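Local structure of Tll0287 protein (5B82) at residues Gln111-His116 with Gly170-Met175. The protein binds a covalently attached heme c with His/Cys axial ligation in a PAS-like domain and probably serves in redox chemistry or sensing. Residues are numbered along the deposited sequence; the frame is centred on the assembly and turned at random.
Sequences QFDNNH and GDLRGM. With HEC (heme c), chain B.
With its CG anti to the carbonyl carbon (chi1 -69°), F112 sets its ring, from the last turn of helix 103-114, against strand 172-181, where M175 holds CG between its backbone N and carbonyl carbon (chi1 73°) and brings SD to the CD2-CE2 edge of the ring. The two side chains cross at about a right angle: CB of M175 meets CE2 of F112 at 3.8 Å, while SD lies in the ring plane, 5.1 Å from the centroid, an edge-on Met-aromatic contact. Sulfur suits this place, being polarisable and able to face the slightly positive ring hydrogens; A108 and L109 of the same helix also touch M175, and F132 of the neighbouring strand 128-136 touches both partners. Nearer the helix end, branched L172 sets both methyls against CB of F112, CD2 of L172 lying 4.0 Å from that CB. The same L172 CD2 is 3.8 Å from D113 N; the D113 carboxylate can stay at the exposed surface. R173 and G174 both face I135, forming a classic beta bulge, and the R173 side chain runs on from there to the heme. Its guanidinium lies with one face over methyl CMA, and NH2 donates to propionate O1A (2.7 Å, 153°), while NH1 is held by the carbonyl of K92. A leucine in place of R173 would probably cost that propionate this cationic partner and the K92 carbonyl this donor. Residues 172-175 thus join two chemistries, dispersion packing against the helix and a charged hydrogen bond to heme c, which would probably favour the ionised propionate.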
ATOM      1  N   GLN A 111      -3.608  13.233  -6.540  1.00 23.25           N
ATOM      2  CA  GLN A 111      -4.237  12.840  -7.801  0.50 23.64           C
ATOM      3  C   GLN A 111      -5.279  11.753  -7.547  1.00 22.53           C
ATOM      4  O   GLN A 111      -6.405  11.837  -8.032  1.00 25.99           O
ATOM      5  CB  GLN A 111      -3.203  12.373  -8.830  0.50 25.68           C
ATOM      6  CG  GLN A 111      -2.625  13.504  -9.695  0.50 31.67           C
ATOM      7  CD  GLN A 111      -1.536  13.041 -10.661  0.50 29.16           C
ATOM      8  OE1 GLN A 111      -0.364  13.386 -10.500  0.50 36.78           O
ATOM      9  NE2 GLN A 111      -1.924  12.274 -11.677  0.50 26.72           N
ATOM     10  N   PHE A 112      -4.894  10.741  -6.778  1.00 21.20           N
ATOM     11  CA  PHE A 112      -5.849   9.688  -6.427  1.00 22.61           C
ATOM     12  C   PHE A 112      -7.062  10.251  -5.679  1.00 29.70           C
ATOM     13  O   PHE A 112      -8.222   9.947  -6.005  1.00 26.93           O
ATOM     14  CB  PHE A 112      -5.144   8.583  -5.632  1.00 21.00           C
ATOM     15  CG  PHE A 112      -4.170   7.777  -6.460  1.00 13.87           C
ATOM     16  CD1 PHE A 112      -4.546   7.291  -7.708  1.00 19.36           C
ATOM     17  CD2 PHE A 112      -2.878   7.541  -6.013  1.00 15.66           C
ATOM     18  CE1 PHE A 112      -3.666   6.552  -8.485  1.00 15.42           C
ATOM     19  CE2 PHE A 112      -1.975   6.800  -6.783  1.00 14.52           C
ATOM     20  CZ  PHE A 112      -2.364   6.311  -8.022  1.00 14.33           C
ATOM     21  N   ASP A 113      -6.801  11.111  -4.704  1.00 25.74           N
ATOM     22  CA  ASP A 113      -7.863  11.681  -3.882  1.00 28.66           C
ATOM     23  C   ASP A 113      -8.842  12.510  -4.697  1.00 26.44           C
ATOM     24  O   ASP A 113     -10.031  12.543  -4.393  1.00 27.00           O
ATOM     25  CB  ASP A 113      -7.272  12.528  -2.747  1.00 30.21           C
ATOM     26  CG  ASP A 113      -8.319  12.988  -1.753  1.00 37.70           C
ATOM     27  OD1 ASP A 113      -8.814  12.144  -0.969  1.00 33.62           O
ATOM     28  OD2 ASP A 113      -8.632  14.195  -1.745  1.00 44.79           O
ATOM     29  N   ASN A 114      -8.347  13.175  -5.733  1.00 26.35           N
ATOM     30  CA  ASN A 114      -9.187  14.075  -6.520  1.00 33.31           C
ATOM     31  C   ASN A 114      -9.917  13.420  -7.686  1.00 31.71           C
ATOM     32  O   ASN A 114     -10.812  14.025  -8.277  1.00 33.20           O
ATOM     33  CB  ASN A 114      -8.374  15.272  -7.018  1.00 41.80           C
ATOM     34  CG  ASN A 114      -8.073  16.262  -5.915  1.00 49.65           C
ATOM     35  OD1 ASN A 114      -8.849  16.408  -4.972  1.00 50.29           O
ATOM     36  ND2 ASN A 114      -6.937  16.951  -6.024  1.00 55.91           N
ATOM     37  N   ASN A 115      -9.528  12.192  -8.017  1.00 26.34           N
ATOM     38  CA  ASN A 115     -10.191  11.434  -9.073  1.00 30.67           C
ATOM     39  C   ASN A 115     -10.440   9.989  -8.638  1.00 23.76           C
ATOM     40  O   ASN A 115      -9.568   9.143  -8.765  1.00 17.87           O
ATOM     41  CB  ASN A 115      -9.358  11.468 -10.354  1.00 32.82           C
ATOM     42  CG  ASN A 115     -10.043  10.766 -11.521  1.00 38.91           C
ATOM     43  OD1 ASN A 115     -11.195  10.336 -11.423  1.00 38.27           O
ATOM     44  ND2 ASN A 115      -9.334  10.663 -12.639  1.00 41.11           N
ATOM     45  N   HIS A 116     -11.632   9.698  -8.134  1.00 29.43           N
ATOM     46  CA  HIS A 116     -11.875   8.353  -7.609  1.00 30.23           C
ATOM     47  C   HIS A 116     -11.772   7.249  -8.668  1.00 21.98           C
ATOM     48  O   HIS A 116     -11.502   6.091  -8.340  1.00 26.40           O
ATOM     49  CB  HIS A 116     -13.178   8.270  -6.800  1.00 40.09           C
ATOM     50  CG  HIS A 116     -14.429   8.391  -7.618  1.00 56.68           C
ATOM     51  ND1 HIS A 116     -14.761   9.534  -8.313  1.00 67.48           N
ATOM     52  CD2 HIS A 116     -15.452   7.522  -7.816  1.00 62.58           C
ATOM     53  CE1 HIS A 116     -15.924   9.359  -8.919  1.00 72.62           C
ATOM     54  NE2 HIS A 116     -16.363   8.146  -8.634  1.00 69.80           N
ATOM     55  N   GLY A 170     -14.444   2.226   0.803  1.00 36.72           N
ATOM     56  CA  GLY A 170     -14.380   3.130  -0.331  1.00 39.09           C
ATOM     57  C   GLY A 170     -13.373   4.249  -0.166  1.00 37.22           C
ATOM     58  O   GLY A 170     -13.068   4.955  -1.124  1.00 36.25           O
ATOM     59  N   ASP A 171     -12.861   4.423   1.049  1.00 35.10           N
ATOM     60  CA  ASP A 171     -11.835   5.437   1.306  1.00 30.92           C
ATOM     61  C   ASP A 171     -10.550   5.174   0.526  1.00 25.47           C
ATOM     62  O   ASP A 171     -10.241   4.036   0.188  1.00 28.00           O
ATOM     63  CB  ASP A 171     -11.468   5.472   2.791  1.00 29.51           C
ATOM     64  CG  ASP A 171     -12.524   6.137   3.639  1.00 37.52           C
ATOM     65  OD1 ASP A 171     -13.616   6.415   3.102  1.00 40.04           O
ATOM     66  OD2 ASP A 171     -12.259   6.368   4.840  1.00 34.62           O
ATOM     67  N   LEU A 172      -9.783   6.230   0.271  1.00 26.36           N
ATOM     68  CA  LEU A 172      -8.426   6.062  -0.239  1.00 28.56           C
ATOM     69  C   LEU A 172      -7.492   5.671   0.905  1.00 26.70           C
ATOM     70  O   LEU A 172      -7.280   6.452   1.836  1.00 33.17           O
ATOM     71  CB  LEU A 172      -7.938   7.350  -0.899  1.00 28.84           C
ATOM     72  CG  LEU A 172      -6.474   7.348  -1.336  1.00 30.01           C
ATOM     73  CD1 LEU A 172      -6.249   6.320  -2.445  1.00 25.21           C
ATOM     74  CD2 LEU A 172      -6.069   8.742  -1.775  1.00 30.87           C
ATOM     75  N   ARG A 173      -6.938   4.463   0.832  1.00 23.89           N
ATOM     76  CA  ARG A 173      -6.077   3.931   1.885  1.00 23.54           C
ATOM     77  C   ARG A 173      -4.640   4.449   1.781  1.00 26.26           C
ATOM     78  O   ARG A 173      -3.989   4.729   2.790  1.00 22.55           O
ATOM     79  CB  ARG A 173      -6.060   2.403   1.816  1.00 21.69           C
ATOM     80  CG  ARG A 173      -5.045   1.756   2.736  1.00 22.93           C
ATOM     81  CD  ARG A 173      -5.472   1.853   4.205  1.00 28.87           C
ATOM     82  NE  ARG A 173      -4.468   1.246   5.074  1.00 29.25           N
ATOM     83  CZ  ARG A 173      -3.419   1.893   5.578  1.00 28.23           C
ATOM     84  NH1 ARG A 173      -3.242   3.179   5.312  1.00 25.83           N
ATOM     85  NH2 ARG A 173      -2.552   1.255   6.355  1.00 22.83           N
ATOM     86  N   GLY A 174      -4.166   4.563   0.547  1.00 24.54           N
ATOM     87  CA  GLY A 174      -2.788   4.908   0.250  1.00 24.83           C
ATOM     88  C   GLY A 174      -2.512   4.470  -1.174  1.00 23.09           C
ATOM     89  O   GLY A 174      -3.430   4.400  -2.001  1.00 20.61           O
ATOM     90  N   MET A 175      -1.258   4.151  -1.470  1.00 21.20           N
ATOM     91  CA  MET A 175      -0.870   3.779  -2.826  1.00 18.43           C
ATOM     92  C   MET A 175       0.374   2.918  -2.813  1.00 19.55           C
ATOM     93  O   MET A 175       1.108   2.901  -1.814  1.00 17.52           O
ATOM     94  CB  MET A 175      -0.605   5.028  -3.660  1.00 19.55           C
ATOM     95  CG  MET A 175       0.691   5.758  -3.299  1.00 17.54           C
ATOM     96  SD  MET A 175       0.800   7.334  -4.144  1.00 21.16           S
ATOM     97  CE  MET A 175       2.361   7.947  -3.461  1.00 22.39           C
TER
HETATM   98 FE   HEC B 501      -3.296  -3.342   6.448  1.00 24.74          FE
HETATM   99  CHA HEC B 501      -0.289  -1.796   6.762  1.00 22.10           C
HETATM  100  CHB HEC B 501      -3.869  -1.512   3.527  1.00 23.23           C
HETATM  101  CHC HEC B 501      -6.197  -5.012   5.918  1.00 29.06           C
HETATM  102  CHD HEC B 501      -2.943  -4.849   9.515  1.00 27.45           C
HETATM  103  NA  HEC B 501      -2.301  -1.872   5.379  1.00 23.96           N
HETATM  104  C1A HEC B 501      -1.001  -1.487   5.631  1.00 24.69           C
HETATM  105  C2A HEC B 501      -0.529  -0.691   4.514  1.00 24.16           C
HETATM  106  C3A HEC B 501      -1.530  -0.625   3.627  1.00 22.44           C
HETATM  107  C4A HEC B 501      -2.656  -1.354   4.150  1.00 24.98           C
HETATM  108  CMA HEC B 501      -1.532   0.104   2.273  1.00 17.22           C
HETATM  109  CAA HEC B 501       0.878  -0.059   4.368  1.00 24.65           C
HETATM  110  CBA HEC B 501       0.881   1.429   4.716  1.00 21.00           C
HETATM  111  CGA HEC B 501       0.949   1.615   6.208  1.00 20.63           C
HETATM  112  O1A HEC B 501      -0.015   2.168   6.792  1.00 30.44           O
HETATM  113  O2A HEC B 501       1.953   1.182   6.831  1.00 24.48           O
HETATM  114  NB  HEC B 501      -4.749  -3.247   5.005  1.00 28.16           N
HETATM  115  C1B HEC B 501      -4.783  -2.478   3.861  1.00 26.72           C
HETATM  116  C2B HEC B 501      -5.938  -2.862   3.075  1.00 26.88           C
HETATM  117  C3B HEC B 501      -6.583  -3.821   3.741  1.00 24.58           C
HETATM  118  C4B HEC B 501      -5.847  -4.091   4.959  1.00 27.82           C
HETATM  119  CMB HEC B 501      -6.365  -2.221   1.730  1.00 17.17           C
HETATM  120  CAB HEC B 501      -7.877  -4.543   3.295  1.00 22.04           C
HETATM  121  CBB HEC B 501      -7.623  -5.393   2.023  1.00 19.42           C
HETATM  122  NC  HEC B 501      -4.383  -4.654   7.538  1.00 30.66           N
HETATM  123  C1C HEC B 501      -5.534  -5.269   7.100  1.00 31.59           C
HETATM  124  C2C HEC B 501      -5.846  -6.338   8.025  1.00 33.41           C
HETATM  125  C3C HEC B 501      -5.034  -6.211   9.089  1.00 31.24           C
HETATM  126  C4C HEC B 501      -4.042  -5.204   8.757  1.00 29.68           C
HETATM  127  CMC HEC B 501      -7.179  -7.123   7.979  1.00 26.69           C
HETATM  128  CAC HEC B 501      -5.053  -7.042  10.400  1.00 28.95           C
HETATM  129  CBC HEC B 501      -4.902  -8.571  10.212  1.00 34.48           C
HETATM  130  ND  HEC B 501      -1.893  -3.284   7.937  1.00 27.17           N
HETATM  131  C1D HEC B 501      -1.881  -4.101   9.062  1.00 32.00           C
HETATM  132  C2D HEC B 501      -0.571  -4.031   9.681  1.00 28.75           C
HETATM  133  C3D HEC B 501       0.233  -3.070   8.816  1.00 28.85           C
HETATM  134  C4D HEC B 501      -0.657  -2.658   7.765  1.00 27.07           C
HETATM  135  CMD HEC B 501      -0.083  -4.762  10.948  1.00 25.18           C
HETATM  136  CAD HEC B 501       1.705  -2.638   8.990  1.00 24.15           C
HETATM  137  CBD HEC B 501       2.511  -3.671   8.211  1.00 25.35           C
HETATM  138  CGD HEC B 501       3.970  -3.284   8.118  1.00 24.03           C
HETATM  139  O1D HEC B 501       4.650  -3.214   9.167  1.00 29.31           O
HETATM  140  O2D HEC B 501       4.445  -3.055   6.985  1.00 26.35           O